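Local coordinates for nitrogenase molybdenum-iron protein alpha chain (Clostridium pasteurianum, PDB 4WES) that forms, with the beta chain, the molybdenum-iron component of nitrogenase, which carries the iron-molybdenum cofactor and reduces dinitrogen to ammonia, at residues 361-370 with 434-443; 471-479 with 502-512. All coordinates share one frame; numbering follows the deposited sequence.

Contact 1: residues 361-370 with 434-443; sequences DSLVAGFEFA and MHDGTILIDD. With ICS (iron-sulfur-molybdenum cluster with interstitial carbon), chain F.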
# COMPACT_ATOMS: atom_id res chain seq x y z
N ASP A 361 8.62 -33.74 21.42
CA ASP A 361 9.64 -34.16 22.35
C ASP A 361 10.64 -33.03 22.58
O ASP A 361 11.40 -32.68 21.67
CB ASP A 361 10.34 -35.39 21.74
CG ASP A 361 11.45 -35.94 22.59
OD1 ASP A 361 11.71 -35.45 23.70
OD2 ASP A 361 12.07 -36.93 22.11
N SER A 362 10.64 -32.47 23.80
CA SER A 362 11.55 -31.41 24.16
C SER A 362 12.90 -31.96 24.58
O SER A 362 13.02 -32.57 25.63
CB SER A 362 10.97 -30.51 25.24
OG SER A 362 9.77 -29.92 24.78
N LEU A 363 13.91 -31.74 23.75
CA LEU A 363 15.22 -32.37 23.95
C LEU A 363 16.23 -31.49 24.65
O LEU A 363 17.19 -31.99 25.23
CB LEU A 363 15.79 -32.76 22.59
CG LEU A 363 15.00 -33.85 21.87
CD1 LEU A 363 15.66 -34.25 20.56
CD2 LEU A 363 14.88 -35.06 22.78
N VAL A 364 16.03 -30.17 24.55
CA VAL A 364 16.98 -29.19 25.04
C VAL A 364 16.16 -28.07 25.68
O VAL A 364 15.18 -27.62 25.07
CB VAL A 364 17.79 -28.57 23.86
CG1 VAL A 364 18.69 -27.47 24.39
CG2 VAL A 364 18.57 -29.63 23.09
N ALA A 365 16.57 -27.62 26.85
CA ALA A 365 15.94 -26.46 27.46
C ALA A 365 16.94 -25.68 28.25
O ALA A 365 17.92 -26.21 28.78
CB ALA A 365 14.79 -26.87 28.35
N GLY A 366 16.71 -24.36 28.36
CA GLY A 366 17.59 -23.53 29.17
C GLY A 366 16.93 -22.21 29.45
O GLY A 366 15.90 -21.86 28.85
N PHE A 367 17.56 -21.45 30.33
CA PHE A 367 17.15 -20.11 30.66
C PHE A 367 18.29 -19.14 30.50
O PHE A 367 19.45 -19.48 30.76
CB PHE A 367 16.70 -20.05 32.11
CG PHE A 367 15.44 -20.81 32.44
CD1 PHE A 367 14.21 -20.46 31.89
CD2 PHE A 367 15.48 -21.85 33.38
CE1 PHE A 367 13.04 -21.11 32.28
CE2 PHE A 367 14.30 -22.48 33.77
CZ PHE A 367 13.10 -22.12 33.21
N GLU A 368 17.95 -17.90 30.14
CA GLU A 368 18.94 -16.81 30.16
C GLU A 368 19.47 -16.56 31.55
O GLU A 368 20.68 -16.36 31.71
CB GLU A 368 18.34 -15.51 29.62
CG GLU A 368 17.92 -15.47 28.16
CD GLU A 368 17.37 -14.13 27.73
OE1 GLU A 368 16.71 -14.10 26.63
OE2 GLU A 368 17.57 -13.10 28.42
N PHE A 369 18.58 -16.46 32.54
CA PHE A 369 18.97 -15.81 33.80
C PHE A 369 18.32 -16.42 35.04
O PHE A 369 18.41 -15.85 36.13
CB PHE A 369 18.65 -14.29 33.72
CG PHE A 369 17.22 -14.00 33.35
CD1 PHE A 369 16.16 -14.27 34.22
CD2 PHE A 369 16.93 -13.48 32.10
CE1 PHE A 369 14.88 -14.10 33.83
CE2 PHE A 369 15.62 -13.27 31.72
CZ PHE A 369 14.60 -13.62 32.56
N ALA A 370 17.67 -17.57 34.89
CA ALA A 370 17.08 -18.25 36.03
C ALA A 370 18.18 -18.65 37.01
O ALA A 370 19.36 -18.71 36.68
CB ALA A 370 16.31 -19.47 35.58
N MET A 434 11.60 -32.72 32.75
CA MET A 434 12.23 -33.14 31.51
C MET A 434 12.49 -34.65 31.52
O MET A 434 12.63 -35.29 32.56
CB MET A 434 13.54 -32.41 31.34
CG MET A 434 13.31 -30.92 31.16
SD MET A 434 14.80 -29.91 31.05
CE MET A 434 15.49 -30.46 29.50
N HIS A 435 12.52 -35.24 30.34
CA HIS A 435 12.75 -36.67 30.35
C HIS A 435 14.24 -37.01 30.35
O HIS A 435 15.10 -36.17 30.17
CB HIS A 435 11.98 -37.35 29.25
CG HIS A 435 12.47 -37.05 27.88
ND1 HIS A 435 13.62 -37.64 27.36
CD2 HIS A 435 11.92 -36.34 26.87
CE1 HIS A 435 13.78 -37.24 26.11
NE2 HIS A 435 12.77 -36.45 25.78
N ASP A 436 14.53 -38.28 30.62
CA ASP A 436 15.92 -38.72 30.68
C ASP A 436 16.59 -38.57 29.32
O ASP A 436 15.94 -38.74 28.28
CB ASP A 436 15.99 -40.17 31.16
CG ASP A 436 15.67 -40.32 32.64
OD1 ASP A 436 15.66 -39.31 33.36
OD2 ASP A 436 15.42 -41.48 33.09
N GLY A 437 17.87 -38.21 29.34
CA GLY A 437 18.66 -38.03 28.12
C GLY A 437 18.63 -36.65 27.48
O GLY A 437 19.18 -36.42 26.41
N THR A 438 17.99 -35.71 28.17
CA THR A 438 17.86 -34.33 27.72
C THR A 438 18.97 -33.45 28.29
O THR A 438 19.64 -33.82 29.26
CB THR A 438 16.45 -33.78 28.07
OG1 THR A 438 16.26 -33.80 29.48
CG2 THR A 438 15.39 -34.57 27.32
N ILE A 439 19.14 -32.28 27.69
CA ILE A 439 20.20 -31.39 28.08
C ILE A 439 19.66 -30.03 28.47
O ILE A 439 18.73 -29.51 27.87
CB ILE A 439 21.27 -31.28 26.96
CG1 ILE A 439 22.57 -30.59 27.38
CG2 ILE A 439 20.69 -30.69 25.69
CD1 ILE A 439 23.70 -30.83 26.41
N LEU A 440 20.30 -29.46 29.50
CA LEU A 440 20.00 -28.12 29.96
C LEU A 440 21.21 -27.24 29.70
O LEU A 440 22.33 -27.64 29.97
CB LEU A 440 19.68 -28.15 31.46
CG LEU A 440 18.37 -28.87 31.77
CD1 LEU A 440 18.54 -30.35 32.01
CD2 LEU A 440 17.54 -28.21 32.86
N ILE A 441 20.93 -26.03 29.19
CA ILE A 441 22.00 -25.07 28.88
C ILE A 441 21.64 -23.70 29.46
O ILE A 441 20.74 -23.01 28.97
CB ILE A 441 22.25 -24.92 27.37
CG1 ILE A 441 22.51 -26.29 26.70
CG2 ILE A 441 23.41 -23.97 27.17
CD1 ILE A 441 22.58 -26.20 25.18
N ASP A 442 22.35 -23.29 30.50
CA ASP A 442 22.17 -21.99 31.12
C ASP A 442 22.96 -20.94 30.36
O ASP A 442 24.12 -21.13 30.02
CB ASP A 442 22.60 -22.05 32.58
CG ASP A 442 22.49 -20.72 33.28
OD1 ASP A 442 21.33 -20.30 33.50
OD2 ASP A 442 23.54 -20.12 33.58
N ASP A 443 22.32 -19.78 30.12
CA ASP A 443 22.94 -18.69 29.37
C ASP A 443 23.49 -19.22 28.04
O ASP A 443 24.63 -18.95 27.64
CB ASP A 443 24.01 -17.97 30.20
CG ASP A 443 24.41 -16.58 29.66
OD1 ASP A 443 23.80 -16.05 28.71
OD2 ASP A 443 25.41 -16.03 30.23
FE1 ICS F . 9.01 -14.21 34.25
MO1 ICS F . 11.04 -11.99 27.98
FE2 ICS F . 10.73 -12.65 32.96
FE3 ICS F . 8.23 -12.88 32.07
FE4 ICS F . 9.90 -14.94 31.91
FE5 ICS F . 10.69 -14.12 29.59
FE6 ICS F . 11.45 -11.83 30.63
FE7 ICS F . 9.03 -12.09 29.74
CX ICS F . 10.00 -13.13 31.17
S1A ICS F . 11.22 -14.70 33.78
S1B ICS F . 12.67 -13.09 29.25
S2A ICS F . 8.87 -11.96 34.07
S2B ICS F . 12.32 -11.15 32.51
S3A ICS F . 10.61 -16.27 30.27
S3B ICS F . 10.34 -10.29 29.47
S4A ICS F . 7.70 -15.04 32.54
S4B ICS F . 9.23 -13.47 28.02
S5A ICS F . 7.02 -11.74 30.58
O HOH W 1 11.92 -33.23 28.15
O HOH W 2 19.08 -33.91 23.99
O HOH W 3 21.32 -17.95 34.86
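The imidazole of His435 meets the carboxylate of Asp361 at its edge, and one ring face carries the methyl CG2 of Thr438, set off toward the rim. NE2 of His435 donates to OD1 of Asp361 over 2.5 Å, a short bond received on the syn side of the carboxylate, whose plane is turned 45° from the ring. Elsewhere on the ring's edge, ND1 of His435 donates to Asp436 O, so both nitrogens help fix the ring's rotation. The carboxylate gets there because CG of Asp361 stands anti to the backbone N (chi1 179°). A second ring, that of Phe369, brings CZ to 3.4 Å from sulfur S2B of the iron-sulfur-molybdenum cluster, with S1A in plane at its edge.

Between these ends the chains pair as parallel strands. Ala365 N donates to Ile439 O at 3.0 Å, while the carbonyls of Leu363 and Ala365 receive the N-H groups of Ile439 and Ile441. Beyond the end of strand 439-441, Asp443 N still donates to Phe367 O (3.0 Å). Val364 and Ile439 lie side by side and point the same way, CG2 to CG2 at 3.5 Å, on the face where Val364 and Ile441 pack against Val452 of helix 446-456; on the opposite face Ala365 CB touches Met434 CE at 3.8 Å. Asp442 OD1 is hydrogen-bonded to Tyr375 OH, and Glu368 OE2 to Gln182 of the homocitrate pocket.

Strand 361-367 thus runs inside a mixed sheet, between strands 439-441 and 338-343, and delivers Phe369 from its C-terminal end to the cofactor, as expected of an open alpha/beta domain that binds ligands at the C-terminal ends of its parallel strands.

Contact 2: residues 471-479 with 502-512; sequences IQKGGVLSK and ELVNGIYTPAW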
# COMPACT_ATOMS: atom_id res chain seq x y z
N ILE A 471 18.05 -18.97 13.50
CA ILE A 471 17.58 -20.34 13.40
C ILE A 471 16.86 -20.54 12.03
O ILE A 471 17.10 -21.53 11.33
CB ILE A 471 16.60 -20.65 14.57
CG1 ILE A 471 17.33 -20.56 15.91
CG2 ILE A 471 15.95 -22.02 14.37
CD1 ILE A 471 16.38 -20.36 17.10
N GLN A 472 16.00 -19.60 11.67
CA GLN A 472 15.23 -19.78 10.43
C GLN A 472 16.07 -19.64 9.16
O GLN A 472 15.75 -20.28 8.16
CB GLN A 472 14.01 -18.86 10.42
CG GLN A 472 13.07 -19.18 11.56
CD GLN A 472 11.63 -18.75 11.40
OE1 GLN A 472 10.74 -19.35 12.02
NE2 GLN A 472 11.38 -17.71 10.63
N LYS A 473 17.15 -18.87 9.20
CA LYS A 473 18.07 -18.81 8.06
C LYS A 473 18.62 -20.21 7.76
O LYS A 473 18.97 -20.52 6.62
CB LYS A 473 19.25 -17.87 8.31
CG LYS A 473 18.96 -16.39 8.22
CD LYS A 473 18.69 -15.85 6.84
CE LYS A 473 18.63 -14.35 6.88
NZ LYS A 473 18.33 -13.74 5.55
N GLY A 474 18.76 -21.02 8.80
CA GLY A 474 19.18 -22.40 8.68
C GLY A 474 18.10 -23.40 8.36
O GLY A 474 18.36 -24.61 8.41
N GLY A 475 16.90 -22.94 8.03
CA GLY A 475 15.84 -23.82 7.59
C GLY A 475 15.08 -24.51 8.69
O GLY A 475 14.40 -25.51 8.42
N VAL A 476 15.15 -24.00 9.93
CA VAL A 476 14.44 -24.58 11.08
C VAL A 476 13.46 -23.54 11.62
O VAL A 476 13.80 -22.38 11.78
CB VAL A 476 15.45 -24.97 12.17
CG1 VAL A 476 14.78 -25.44 13.45
CG2 VAL A 476 16.42 -26.04 11.63
N LEU A 477 12.23 -23.98 11.92
CA LEU A 477 11.24 -23.10 12.48
C LEU A 477 11.65 -22.60 13.86
O LEU A 477 12.06 -23.39 14.72
CB LEU A 477 9.92 -23.85 12.62
CG LEU A 477 8.76 -23.05 13.21
CD1 LEU A 477 8.33 -21.93 12.28
CD2 LEU A 477 7.59 -23.95 13.56
N SER A 478 11.48 -21.29 14.08
CA SER A 478 11.64 -20.73 15.41
C SER A 478 10.46 -19.85 15.75
O SER A 478 10.29 -18.80 15.15
CB SER A 478 12.95 -19.93 15.53
OG SER A 478 13.09 -19.39 16.84
N LYS A 479 9.67 -20.27 16.72
CA LYS A 479 8.60 -19.42 17.25
C LYS A 479 9.06 -18.78 18.53
O LYS A 479 9.70 -19.41 19.39
CB LYS A 479 7.31 -20.23 17.43
CG LYS A 479 6.63 -20.60 16.10
CD LYS A 479 6.22 -19.39 15.29
CE LYS A 479 5.40 -19.68 14.05
NZ LYS A 479 5.01 -18.39 13.40
N GLU A 502 -0.94 -21.57 15.44
CA GLU A 502 0.23 -20.87 14.99
C GLU A 502 1.40 -21.83 14.75
O GLU A 502 2.21 -21.64 13.82
CB GLU A 502 0.60 -19.74 15.95
CG GLU A 502 -0.35 -18.57 15.83
CD GLU A 502 -0.23 -17.77 14.54
OE1 GLU A 502 0.83 -17.76 13.97
OE2 GLU A 502 -1.22 -17.10 14.18
N LEU A 503 1.55 -22.81 15.62
CA LEU A 503 2.65 -23.76 15.54
C LEU A 503 2.51 -24.65 14.31
O LEU A 503 3.47 -24.82 13.53
CB LEU A 503 2.77 -24.55 16.82
CG LEU A 503 3.99 -25.50 16.87
CD1 LEU A 503 5.27 -24.78 16.56
CD2 LEU A 503 4.02 -26.15 18.25
N VAL A 504 1.32 -25.21 14.12
CA VAL A 504 1.05 -26.01 12.91
C VAL A 504 1.27 -25.15 11.68
O VAL A 504 1.94 -25.57 10.71
CB VAL A 504 -0.39 -26.57 12.95
CG1 VAL A 504 -0.73 -27.20 11.60
CG2 VAL A 504 -0.54 -27.54 14.06
N ASN A 505 0.75 -23.92 11.67
CA ASN A 505 0.94 -23.06 10.51
C ASN A 505 2.43 -22.84 10.21
O ASN A 505 2.84 -22.75 9.04
CB ASN A 505 0.23 -21.72 10.72
CG ASN A 505 -1.26 -21.80 10.58
OD1 ASN A 505 -1.80 -22.84 10.25
ND2 ASN A 505 -1.94 -20.67 10.82
N GLY A 506 3.24 -22.69 11.26
CA GLY A 506 4.67 -22.51 11.06
C GLY A 506 5.34 -23.73 10.45
O GLY A 506 6.11 -23.60 9.49
N ILE A 507 5.05 -24.91 10.99
CA ILE A 507 5.69 -26.11 10.52
C ILE A 507 5.36 -26.39 9.07
O ILE A 507 6.23 -26.83 8.32
CB ILE A 507 5.28 -27.32 11.40
CG1 ILE A 507 5.88 -27.24 12.81
CG2 ILE A 507 5.63 -28.66 10.75
CD1 ILE A 507 7.39 -27.42 12.91
N TYR A 508 4.12 -26.15 8.69
CA TYR A 508 3.60 -26.53 7.36
C TYR A 508 3.65 -25.40 6.33
O TYR A 508 3.14 -25.55 5.22
CB TYR A 508 2.19 -27.15 7.52
CG TYR A 508 2.28 -28.49 8.19
CD1 TYR A 508 2.43 -29.64 7.47
CD2 TYR A 508 2.19 -28.63 9.56
CE1 TYR A 508 2.52 -30.87 8.06
CE2 TYR A 508 2.30 -29.85 10.17
CZ TYR A 508 2.46 -30.98 9.42
OH TYR A 508 2.56 -32.23 10.02
N THR A 509 4.34 -24.31 6.66
CA THR A 509 4.58 -23.25 5.67
C THR A 509 5.34 -23.84 4.47
O THR A 509 6.41 -24.41 4.62
CB THR A 509 5.40 -22.13 6.34
OG1 THR A 509 4.56 -21.45 7.29
CG2 THR A 509 5.89 -21.10 5.36
N PRO A 510 4.81 -23.68 3.24
CA PRO A 510 5.44 -24.37 2.10
C PRO A 510 6.85 -23.95 1.81
O PRO A 510 7.63 -24.77 1.28
CB PRO A 510 4.48 -24.07 0.95
CG PRO A 510 3.14 -23.92 1.62
CD PRO A 510 3.47 -23.18 2.90
N ALA A 511 7.20 -22.69 2.07
CA ALA A 511 8.51 -22.19 1.64
C ALA A 511 9.69 -22.94 2.25
O ALA A 511 10.79 -22.90 1.70
CB ALA A 511 8.63 -20.70 1.91
N TRP A 512 9.48 -23.61 3.40
CA TRP A 512 10.57 -24.37 3.96
C TRP A 512 11.15 -25.39 2.98
O TRP A 512 12.33 -25.72 3.08
CB TRP A 512 10.15 -25.11 5.24
CG TRP A 512 9.77 -24.25 6.41
CD1 TRP A 512 8.57 -24.18 7.01
CD2 TRP A 512 10.63 -23.33 7.11
NE1 TRP A 512 8.61 -23.31 8.06
CE2 TRP A 512 9.87 -22.77 8.16
CE3 TRP A 512 11.98 -22.99 7.01
CZ2 TRP A 512 10.40 -21.86 9.06
CZ3 TRP A 512 12.51 -22.06 7.91
CH2 TRP A 512 11.70 -21.52 8.93
O HOH W 4 13.94 -26.23 5.54
O HOH W 5 2.57 -19.55 12.01
O HOH W 6 3.24 -17.41 15.11
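Two helix C-termini and the turns that follow them make this contact, with Trp512 of the 3-10 segment 510-512 laid against the loop that leaves helix 465-473. The six-membered part of the indole meets that loop: CZ3 of Trp512 lies 3.6 Å from the carbonyl carbon of Gly475, and CH2 approaches Val476 O. CD of Gln472 comes to the ring edge near its plane, 3.7 Å from CH2 of Trp512, with the amide turned 88° against the indole. That amide is itself held, because Gln472 OE1 takes the N-H of Ser478 on a lone pair, in a nearly straight bond (172°) that ties the helix to the loop. At the other end of the indole, NE1 of Trp512 donates to Gly506 O at 2.9 Å, almost in the ring plane, which fixes the indole to the last turn of helix 492-507. A water joins the carbonyls of Gly475 and Trp512.

Leu477 packs against both the indole and helix 492-507. The side chain swings out opposite its own backbone nitrogen (chi1 180°), which carries both methyls toward the other segment: CD1 lies 3.8 Å from CZ2 of Trp512, and CD2 rests 3.5 Å from CD1 of Ile507 and 3.9 Å from CD1 of Leu503. Lys479 bends at chi2, and its CE lies against Glu502 O and, less closely, Gly506 CA. Its NZ stands 4.3 Å from Glu502 OE1, beyond a salt bridge, and one water bridges the two charged groups.

Trp512 and Gln472 also touch Ile304 of a beta chain, at the subunit interface. Within the chain, Leu477 is hydrogen-bonded through its backbone to Phe461 of strand 460-462, and Lys479 to Ala463 just after it, while Leu503 and Ile507 pack on Leu334 of helix 306-334.

Contact 1 and contact 2 follow one another in the chain, and their centres lie 21 Å apart, with about 9 Å between nearest atoms and no direct touch. One sheet relates them: strand 361-367 lies inside it, next to 338-343, and 460-462, to which the 471-479 segment is hydrogen-bonded, is the outermost strand beyond. Contact 1 reaches the cofactor directly through Phe369, and its Glu368 side chain is about 4 Å from that of His482, a cluster ligand. Contact 2 stands further back, its Lys479 side chain about 10 Å from that of His482 and about 11 Å from the bound homocitrate.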